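Local coordinates for beta-L-arabinobiosidase (Bacteroides thetaiotaomicron, PDB 5MQR), which probably hydrolyses glycosidic bonds in plant pectin, as a beta-L-arabinobiosidase or sialidase-like glycosidase, at residues E354-R359 with P455-K460; K484-I489 with T571-T576. One frame throughout, in Å; residues are numbered along the deposited sequence.

Contact 1. Residues E354-R359 with P455-K460; sequences EITPMR and PFDYAK. With CA (calcium ion), chain J.
D457 OD2 is gripped by two hydroxyls: T356 OG1 reaches it from the 354-359 side at 2.7 Å, approaching from above the carboxylate plane, 37° out of it, and Y434 of the neighbouring strand 431-435 supplies the second. The other oxygen, D457 OD1, takes the backbone N-H of Y458 and a water that also donates to E354 OE1, so both oxygens of this buried carboxylate are engaged. E354 works as a two-pronged acceptor. Its OE1 lies at the rim of the Y458 ring and accepts from the phenol OH, though the modelled 2.4 Å is shorter than can be relied on, with carboxylate and ring planes 79° apart; its OE2 forms a salt bridge with K460 NZ at 3.2 Å, met on the anti side. A bend at chi2 (-71°) carries the carboxylate to a place between the Y458 hydroxyl and K460 NZ. With an alanine here, K460 would probably lose its charged mate and the Y458 hydroxyl its acceptor. At the other end the contact itself is carbon against ring: R359 CG sits over one face of the F456 ring in a CH-pi contact, 4.3 Å from its centroid, while its guanidinium forms salt bridges with D397 and E396. D457 O meanwhile binds calcium at 2.4 Å, together with D452, D454 and E597: a calcium-bound loop of the Sialidase-like CBM domain, packed against a loop of the BNR repeat-like region.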
ATOM      1  N   GLU A 354      -3.462  16.613 -18.570  1.00 23.27           N
ATOM      2  CA  GLU A 354      -3.256  17.893 -19.263  1.00 24.21           C
ATOM      3  C   GLU A 354      -3.688  17.790 -20.732  1.00 23.88           C
ATOM      4  O   GLU A 354      -3.668  16.701 -21.323  1.00 23.49           O
ATOM      5  CB  GLU A 354      -1.770  18.260 -19.199  1.00 25.81           C
ATOM      6  CG  GLU A 354      -1.227  18.434 -17.781  1.00 27.39           C
ATOM      7  CD  GLU A 354      -1.753  19.697 -17.104  1.00 29.83           C
ATOM      8  OE1 GLU A 354      -2.007  20.697 -17.817  1.00 31.58           O
ATOM      9  OE2 GLU A 354      -1.899  19.714 -15.854  1.00 31.56           O
ATOM     10  N   ILE A 355      -4.104  18.914 -21.315  1.00 23.17           N
ATOM     11  CA  ILE A 355      -4.369  18.972 -22.740  1.00 22.90           C
ATOM     12  C   ILE A 355      -3.654  20.205 -23.289  1.00 22.86           C
ATOM     13  O   ILE A 355      -4.132  21.346 -23.137  1.00 22.99           O
ATOM     14  CB  ILE A 355      -5.875  19.039 -23.095  1.00 23.42           C
ATOM     15  CG1 ILE A 355      -6.671  17.888 -22.466  1.00 23.25           C
ATOM     16  CG2 ILE A 355      -6.072  19.042 -24.619  1.00 23.52           C
ATOM     17  CD1 ILE A 355      -8.170  17.993 -22.684  1.00 23.18           C
ATOM     18  N   THR A 356      -2.510  19.963 -23.924  1.00 22.39           N
ATOM     19  CA  THR A 356      -1.868  20.942 -24.781  1.00 22.65           C
ATOM     20  C   THR A 356      -2.930  21.485 -25.758  1.00 22.89           C
ATOM     21  O   THR A 356      -3.738  20.703 -26.265  1.00 23.25           O
ATOM     22  CB  THR A 356      -0.734  20.279 -25.592  1.00 22.67           C
ATOM     23  OG1 THR A 356       0.083  19.481 -24.720  1.00 22.02           O
ATOM     24  CG2 THR A 356       0.135  21.319 -26.260  1.00 23.18           C
ATOM     25  N   PRO A 357      -2.968  22.808 -25.994  1.00 22.91           N
ATOM     26  CA  PRO A 357      -3.831  23.287 -27.078  1.00 23.29           C
ATOM     27  C   PRO A 357      -3.369  22.719 -28.441  1.00 23.40           C
ATOM     28  O   PRO A 357      -2.167  22.608 -28.665  1.00 23.37           O
ATOM     29  CB  PRO A 357      -3.667  24.811 -27.040  1.00 23.57           C
ATOM     30  CG  PRO A 357      -2.766  25.139 -25.921  1.00 23.55           C
ATOM     31  CD  PRO A 357      -2.125  23.876 -25.441  1.00 23.11           C
HETATM   32  N   MSE A 358      -4.321  22.330 -29.319  1.00 23.17           N
HETATM   33  CA  MSE A 358      -3.964  21.909 -30.667  1.00 23.72           C
HETATM   34  C   MSE A 358      -3.548  23.140 -31.436  1.00 23.85           C
HETATM   35  O   MSE A 358      -4.334  24.057 -31.634  1.00 23.95           O
HETATM   36  CB  MSE A 358      -5.145  21.252 -31.361  1.00 24.29           C
HETATM   37  CG  MSE A 358      -4.799  20.672 -32.740  1.00 24.89           C
HETATM   38 SE   MSE A 358      -6.459  20.114 -33.644  1.00 26.56          SE
HETATM   39  CE  MSE A 358      -7.146  18.768 -32.386  1.00 25.90           C
ATOM     40  N   ARG A 359      -2.307  23.191 -31.857  1.00 23.85           N
ATOM     41  CA  ARG A 359      -1.659  24.289 -32.550  1.00 24.11           C
ATOM     42  C   ARG A 359      -1.989  24.318 -34.029  1.00 24.80           C
ATOM     43  O   ARG A 359      -2.118  25.403 -34.596  1.00 25.63           O
ATOM     44  CB  ARG A 359      -0.154  24.252 -32.302  1.00 23.95           C
ATOM     45  CG  ARG A 359       0.173  24.362 -30.806  1.00 23.50           C
ATOM     46  CD  ARG A 359       1.660  24.354 -30.498  1.00 23.39           C
ATOM     47  NE  ARG A 359       2.414  23.247 -31.068  1.00 22.90           N
ATOM     48  CZ  ARG A 359       2.414  21.992 -30.617  1.00 22.47           C
ATOM     49  NH1 ARG A 359       1.632  21.614 -29.604  1.00 22.18           N
ATOM     50  NH2 ARG A 359       3.186  21.101 -31.209  1.00 22.37           N
ATOM     51  N   PRO A 455       4.989  28.622 -25.645  1.00 27.11           N
ATOM     52  CA  PRO A 455       3.796  29.467 -25.499  1.00 27.14           C
ATOM     53  C   PRO A 455       2.504  28.727 -25.292  1.00 26.59           C
ATOM     54  O   PRO A 455       1.504  29.358 -24.947  1.00 25.72           O
ATOM     55  CB  PRO A 455       3.701  30.194 -26.852  1.00 27.78           C
ATOM     56  CG  PRO A 455       5.046  30.034 -27.474  1.00 28.21           C
ATOM     57  CD  PRO A 455       5.535  28.704 -27.008  1.00 27.59           C
ATOM     58  N   PHE A 456       2.515  27.423 -25.557  1.00 26.45           N
ATOM     59  CA  PHE A 456       1.317  26.617 -25.534  1.00 26.72           C
ATOM     60  C   PHE A 456       1.315  25.512 -24.471  1.00 26.53           C
ATOM     61  O   PHE A 456       0.404  24.714 -24.428  1.00 27.79           O
ATOM     62  CB  PHE A 456       1.089  26.046 -26.940  1.00 26.68           C
ATOM     63  CG  PHE A 456       0.938  27.112 -27.982  1.00 27.01           C
ATOM     64  CD1 PHE A 456      -0.267  27.814 -28.105  1.00 27.24           C
ATOM     65  CD2 PHE A 456       2.002  27.462 -28.784  1.00 27.29           C
ATOM     66  CE1 PHE A 456      -0.412  28.830 -29.027  1.00 27.61           C
ATOM     67  CE2 PHE A 456       1.860  28.476 -29.722  1.00 27.99           C
ATOM     68  CZ  PHE A 456       0.654  29.156 -29.843  1.00 27.92           C
ATOM     69  N   ASP A 457       2.305  25.465 -23.603  1.00 26.31           N
ATOM     70  CA  ASP A 457       2.357  24.426 -22.577  1.00 25.63           C
ATOM     71  C   ASP A 457       3.247  24.908 -21.435  1.00 25.08           C
ATOM     72  O   ASP A 457       3.794  26.015 -21.505  1.00 25.94           O
ATOM     73  CB  ASP A 457       2.850  23.074 -23.177  1.00 25.95           C
ATOM     74  CG  ASP A 457       2.096  21.854 -22.603  1.00 25.76           C
ATOM     75  OD1 ASP A 457       1.637  21.936 -21.433  1.00 25.82           O
ATOM     76  OD2 ASP A 457       1.960  20.835 -23.322  1.00 26.01           O
ATOM     77  N   TYR A 458       3.374  24.086 -20.393  1.00 24.12           N
ATOM     78  CA  TYR A 458       4.164  24.421 -19.229  1.00 23.98           C
ATOM     79  C   TYR A 458       4.785  23.175 -18.640  1.00 23.65           C
ATOM     80  O   TYR A 458       4.375  22.057 -18.988  1.00 23.19           O
ATOM     81  CB  TYR A 458       3.296  25.125 -18.181  1.00 23.76           C
ATOM     82  CG  TYR A 458       1.913  24.546 -18.015  1.00 23.57           C
ATOM     83  CD1 TYR A 458       1.710  23.265 -17.435  1.00 23.27           C
ATOM     84  CD2 TYR A 458       0.798  25.276 -18.396  1.00 23.88           C
ATOM     85  CE1 TYR A 458       0.419  22.751 -17.282  1.00 23.44           C
ATOM     86  CE2 TYR A 458      -0.486  24.779 -18.229  1.00 24.08           C
ATOM     87  CZ  TYR A 458      -0.674  23.530 -17.676  1.00 23.67           C
ATOM     88  OH  TYR A 458      -1.963  23.100 -17.533  1.00 24.55           O
ATOM     89  N   ALA A 459       5.775  23.394 -17.770  1.00 23.81           N
ATOM     90  CA  ALA A 459       6.390  22.332 -16.964  1.00 24.16           C
ATOM     91  C   ALA A 459       5.535  22.175 -15.728  1.00 24.19           C
ATOM     92  O   ALA A 459       4.979  23.142 -15.235  1.00 23.86           O
ATOM     93  CB  ALA A 459       7.818  22.682 -16.574  1.00 24.35           C
ATOM     94  N   LYS A 460       5.415  20.955 -15.236  1.00 25.32           N
ATOM     95  CA  LYS A 460       4.622  20.715 -14.048  1.00 26.14           C
ATOM     96  C   LYS A 460       5.122  19.492 -13.300  1.00 25.95           C
ATOM     97  O   LYS A 460       5.326  18.435 -13.914  1.00 25.79           O
ATOM     98  CB  LYS A 460       3.160  20.551 -14.425  1.00 27.31           C
ATOM     99  CG  LYS A 460       2.248  20.578 -13.236  1.00 28.89           C
ATOM    100  CD  LYS A 460       0.935  19.921 -13.546  1.00 30.91           C
ATOM    101  CE  LYS A 460       1.062  18.429 -13.417  1.00 32.51           C
ATOM    102  NZ  LYS A 460       0.012  17.716 -14.188  1.00 33.74           N
TER
HETATM  103 CA    CA J1209       4.554  28.245 -21.195  1.00 28.68          CA
HETATM  104  O   HOH W   1      -1.043  21.677 -20.680  1.00 32.14           O
HETATM  105  O   HOH W   2       2.321  28.819 -22.062  1.00 24.56           O
HETATM  106  O   HOH W   3       3.194  28.816 -19.267  1.00 21.70           O

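Contact 2. Residues K484-I489 with T571-T576; sequences KGILQI and TGEMRT
I486 and E573 meet crosswise, their side chains at about a right angle, with I486 CD1 set against E573 CG at 4.1 Å. The other branch of the isoleucine, CG2, falls between the backbone N and the carbonyl carbon and presses on G572 CA at 3.5 Å, tighter than usual for two carbons; glycine brings no side chain to that meeting. Q488 approaches E573 more obliquely, its amide plane 64° from the glutamate carboxylate. The two polar ends do not bond directly: one water accepts from Q488 NE2 and donates to E573 OE2, both at 2.9 Å. A second water donates to Q488 OE1 at 2.7 Å and accepts from the backbone N of M574. R570 holds OE1 and E503 holds NE2, which helps fix the amide's rotation. This is the point where strand 564-570 runs out beside its antiparallel neighbour 487-492 in the large mixed sheet, and the chain beyond it departs as a loop. No direct hydrogen bond joins the two segments here; T571 CA lies 3.1 Å from I486 O in a bent, weak CA-H...O contact. L487 CD1 comes to 4.2 Å from T571 CG2, the two side chains meeting at a slant. The hydroxyl branch of that threonine, OG1, bonds to D452, a calcium ligand.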
ATOM      1  N   LYS A 484       9.205  38.076 -16.186  1.00 32.87           N
ATOM      2  CA  LYS A 484       8.505  37.257 -17.174  1.00 32.01           C
ATOM      3  C   LYS A 484       8.169  35.885 -16.556  1.00 30.95           C
ATOM      4  O   LYS A 484       8.731  35.505 -15.521  1.00 30.24           O
ATOM      5  CB  LYS A 484       9.361  37.060 -18.425  1.00 32.41           C
ATOM      6  CG  LYS A 484      10.648  36.286 -18.181  1.00 33.23           C
ATOM      7  CD  LYS A 484      11.447  36.066 -19.459  1.00 34.20           C
ATOM      8  CE  LYS A 484      12.244  37.301 -19.882  1.00 35.40           C
ATOM      9  NZ  LYS A 484      13.392  37.548 -18.971  1.00 36.31           N
ATOM     10  N   GLY A 485       7.279  35.149 -17.212  1.00 29.77           N
ATOM     11  CA  GLY A 485       6.882  33.830 -16.755  1.00 29.46           C
ATOM     12  C   GLY A 485       5.932  33.859 -15.564  1.00 29.21           C
ATOM     13  O   GLY A 485       5.659  34.910 -14.962  1.00 29.64           O
ATOM     14  N   ILE A 486       5.453  32.679 -15.213  1.00 28.70           N
ATOM     15  CA  ILE A 486       4.616  32.511 -14.041  1.00 28.61           C
ATOM     16  C   ILE A 486       4.900  31.143 -13.422  1.00 27.23           C
ATOM     17  O   ILE A 486       5.153  30.182 -14.139  1.00 26.65           O
ATOM     18  CB  ILE A 486       3.121  32.712 -14.404  1.00 29.72           C
ATOM     19  CG1 ILE A 486       2.240  32.743 -13.141  1.00 31.01           C
ATOM     20  CG2 ILE A 486       2.635  31.611 -15.332  1.00 29.48           C
ATOM     21  CD1 ILE A 486       0.805  33.222 -13.382  1.00 31.50           C
ATOM     22  N   LEU A 487       4.905  31.078 -12.088  1.00 26.53           N
ATOM     23  CA  LEU A 487       4.902  29.795 -11.376  1.00 25.58           C
ATOM     24  C   LEU A 487       3.710  29.756 -10.443  1.00 25.13           C
ATOM     25  O   LEU A 487       3.580  30.620  -9.580  1.00 25.39           O
ATOM     26  CB  LEU A 487       6.181  29.598 -10.572  1.00 25.60           C
ATOM     27  CG  LEU A 487       6.281  28.257  -9.846  1.00 24.88           C
ATOM     28  CD1 LEU A 487       6.451  27.092 -10.813  1.00 24.29           C
ATOM     29  CD2 LEU A 487       7.430  28.318  -8.875  1.00 25.12           C
ATOM     30  N   GLN A 488       2.829  28.774 -10.633  1.00 24.39           N
ATOM     31  CA  GLN A 488       1.722  28.560  -9.690  1.00 24.00           C
ATOM     32  C   GLN A 488       2.018  27.372  -8.796  1.00 23.30           C
ATOM     33  O   GLN A 488       2.462  26.345  -9.290  1.00 23.00           O
ATOM     34  CB  GLN A 488       0.427  28.329 -10.434  1.00 23.88           C
ATOM     35  CG  GLN A 488       0.036  29.525 -11.276  1.00 24.62           C
ATOM     36  CD  GLN A 488      -1.395  29.446 -11.731  1.00 24.42           C
ATOM     37  OE1 GLN A 488      -1.925  28.349 -11.975  1.00 24.08           O
ATOM     38  NE2 GLN A 488      -2.044  30.606 -11.827  1.00 24.86           N
ATOM     39  N   ILE A 489       1.764  27.534  -7.496  1.00 23.19           N
ATOM     40  CA  ILE A 489       1.919  26.478  -6.506  1.00 23.26           C
ATOM     41  C   ILE A 489       0.548  26.215  -5.853  1.00 22.95           C
ATOM     42  O   ILE A 489       0.011  27.076  -5.150  1.00 23.12           O
ATOM     43  CB  ILE A 489       2.982  26.845  -5.439  1.00 23.72           C
ATOM     44  CG1 ILE A 489       4.322  27.134  -6.096  1.00 24.08           C
ATOM     45  CG2 ILE A 489       3.188  25.687  -4.466  1.00 23.63           C
ATOM     46  CD1 ILE A 489       5.341  27.718  -5.152  1.00 24.79           C
ATOM     47  N   THR A 571       4.392  25.892 -14.370  1.00 23.45           N
ATOM     48  CA  THR A 571       4.951  27.150 -14.919  1.00 24.65           C
ATOM     49  C   THR A 571       3.956  27.887 -15.828  1.00 25.34           C
ATOM     50  O   THR A 571       4.337  28.459 -16.831  1.00 26.36           O
ATOM     51  CB  THR A 571       6.274  26.910 -15.685  1.00 24.19           C
ATOM     52  OG1 THR A 571       6.008  26.168 -16.874  1.00 23.34           O
ATOM     53  CG2 THR A 571       7.276  26.149 -14.805  1.00 24.00           C
ATOM     54  N   GLY A 572       2.681  27.869 -15.472  1.00 26.34           N
ATOM     55  CA  GLY A 572       1.613  28.432 -16.305  1.00 27.45           C
ATOM     56  C   GLY A 572       0.253  28.336 -15.641  1.00 28.32           C
ATOM     57  O   GLY A 572       0.086  27.678 -14.615  1.00 27.49           O
ATOM     58  N   GLU A 573      -0.725  28.989 -16.244  1.00 30.05           N
ATOM     59  CA  GLU A 573      -2.102  28.908 -15.793  1.00 31.21           C
ATOM     60  C   GLU A 573      -2.742  27.763 -16.536  1.00 31.52           C
ATOM     61  O   GLU A 573      -2.434  27.536 -17.709  1.00 32.03           O
ATOM     62  CB  GLU A 573      -2.844  30.209 -16.122  1.00 32.71           C
ATOM     63  CG  GLU A 573      -2.175  31.434 -15.532  1.00 34.49           C
ATOM     64  CD  GLU A 573      -2.879  32.728 -15.868  1.00 36.35           C
ATOM     65  OE1 GLU A 573      -2.387  33.428 -16.776  1.00 38.32           O
ATOM     66  OE2 GLU A 573      -3.911  33.035 -15.222  1.00 37.37           O
HETATM   67  N   MSE A 574      -3.665  27.071 -15.879  1.00 32.26           N
HETATM   68  CA  MSE A 574      -4.483  26.058 -16.543  1.00 33.63           C
HETATM   69  C   MSE A 574      -5.368  26.691 -17.557  1.00 32.52           C
HETATM   70  O   MSE A 574      -5.859  27.785 -17.352  1.00 30.95           O
HETATM   71  CB  MSE A 574      -5.371  25.282 -15.573  1.00 35.96           C
HETATM   72  CG  MSE A 574      -4.561  24.089 -15.060  1.00 38.64           C
HETATM   73 SE   MSE A 574      -5.277  23.350 -13.379  1.00 42.19          SE
HETATM   74  CE  MSE A 574      -5.907  24.934 -12.360  1.00 42.35           C
ATOM     75  N   ARG A 575      -5.551  25.995 -18.675  1.00 33.97           N
ATOM     76  CA  ARG A 575      -6.432  26.449 -19.743  1.00 36.60           C
ATOM     77  C   ARG A 575      -7.772  25.770 -19.545  1.00 35.46           C
ATOM     78  O   ARG A 575      -7.823  24.580 -19.279  1.00 34.12           O
ATOM     79  CB  ARG A 575      -5.861  26.100 -21.118  1.00 39.19           C
ATOM     80  CG  ARG A 575      -4.874  27.138 -21.615  1.00 43.21           C
ATOM     81  CD  ARG A 575      -4.245  26.744 -22.944  1.00 45.50           C
ATOM     82  NE  ARG A 575      -2.995  27.485 -23.155  1.00 46.96           N
ATOM     83  CZ  ARG A 575      -2.789  28.463 -24.046  1.00 48.75           C
ATOM     84  NH1 ARG A 575      -3.739  28.864 -24.902  1.00 49.02           N
ATOM     85  NH2 ARG A 575      -1.583  29.042 -24.099  1.00 48.91           N
ATOM     86  N   THR A 576      -8.848  26.521 -19.699  1.00 35.02           N
ATOM     87  CA  THR A 576     -10.186  25.933 -19.648  1.00 35.38           C
ATOM     88  C   THR A 576     -10.526  25.183 -20.969  1.00 33.74           C
ATOM     89  O   THR A 576     -11.108  24.081 -20.948  1.00 34.11           O
ATOM     90  CB  THR A 576     -11.247  26.969 -19.199  1.00 37.57           C
ATOM     91  OG1 THR A 576     -12.539  26.356 -19.222  1.00 41.45           O
ATOM     92  CG2 THR A 576     -11.281  28.201 -20.091  1.00 39.49           C
TER
HETATM   93  O   HOH W   4       6.121  30.546 -17.430  1.00 24.85           O
HETATM   94  O   HOH W   5      -4.222  28.021 -13.258  1.00 30.82           O
HETATM   95  O   HOH W   6      -4.538  31.207 -13.111  1.00 46.36           O

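In the fold
Sharing one corner of the fold, the two contacts differ in chemistry as they differ in burial. Contact 1 is buried and joins the BNR repeat-like region to the Sialidase-like CBM domain mainly through direct charged and hydroxyl bonds, with one bridging water and an aromatic contact; contact 2 lies within the CBM domain, is partly exposed, and leaves much of its polar bridging to water. Their centres are about 11 Å apart, and both border strand 564-570: 455-460 leads into its neighbour 460-468 on one side, while 484-489 enters 487-492 on the other. They touch directly, since T571 OG1 probably bonds to A459 N at 2.9 Å, linking the loop of 571-576 to the calcium-bound loop of contact 1.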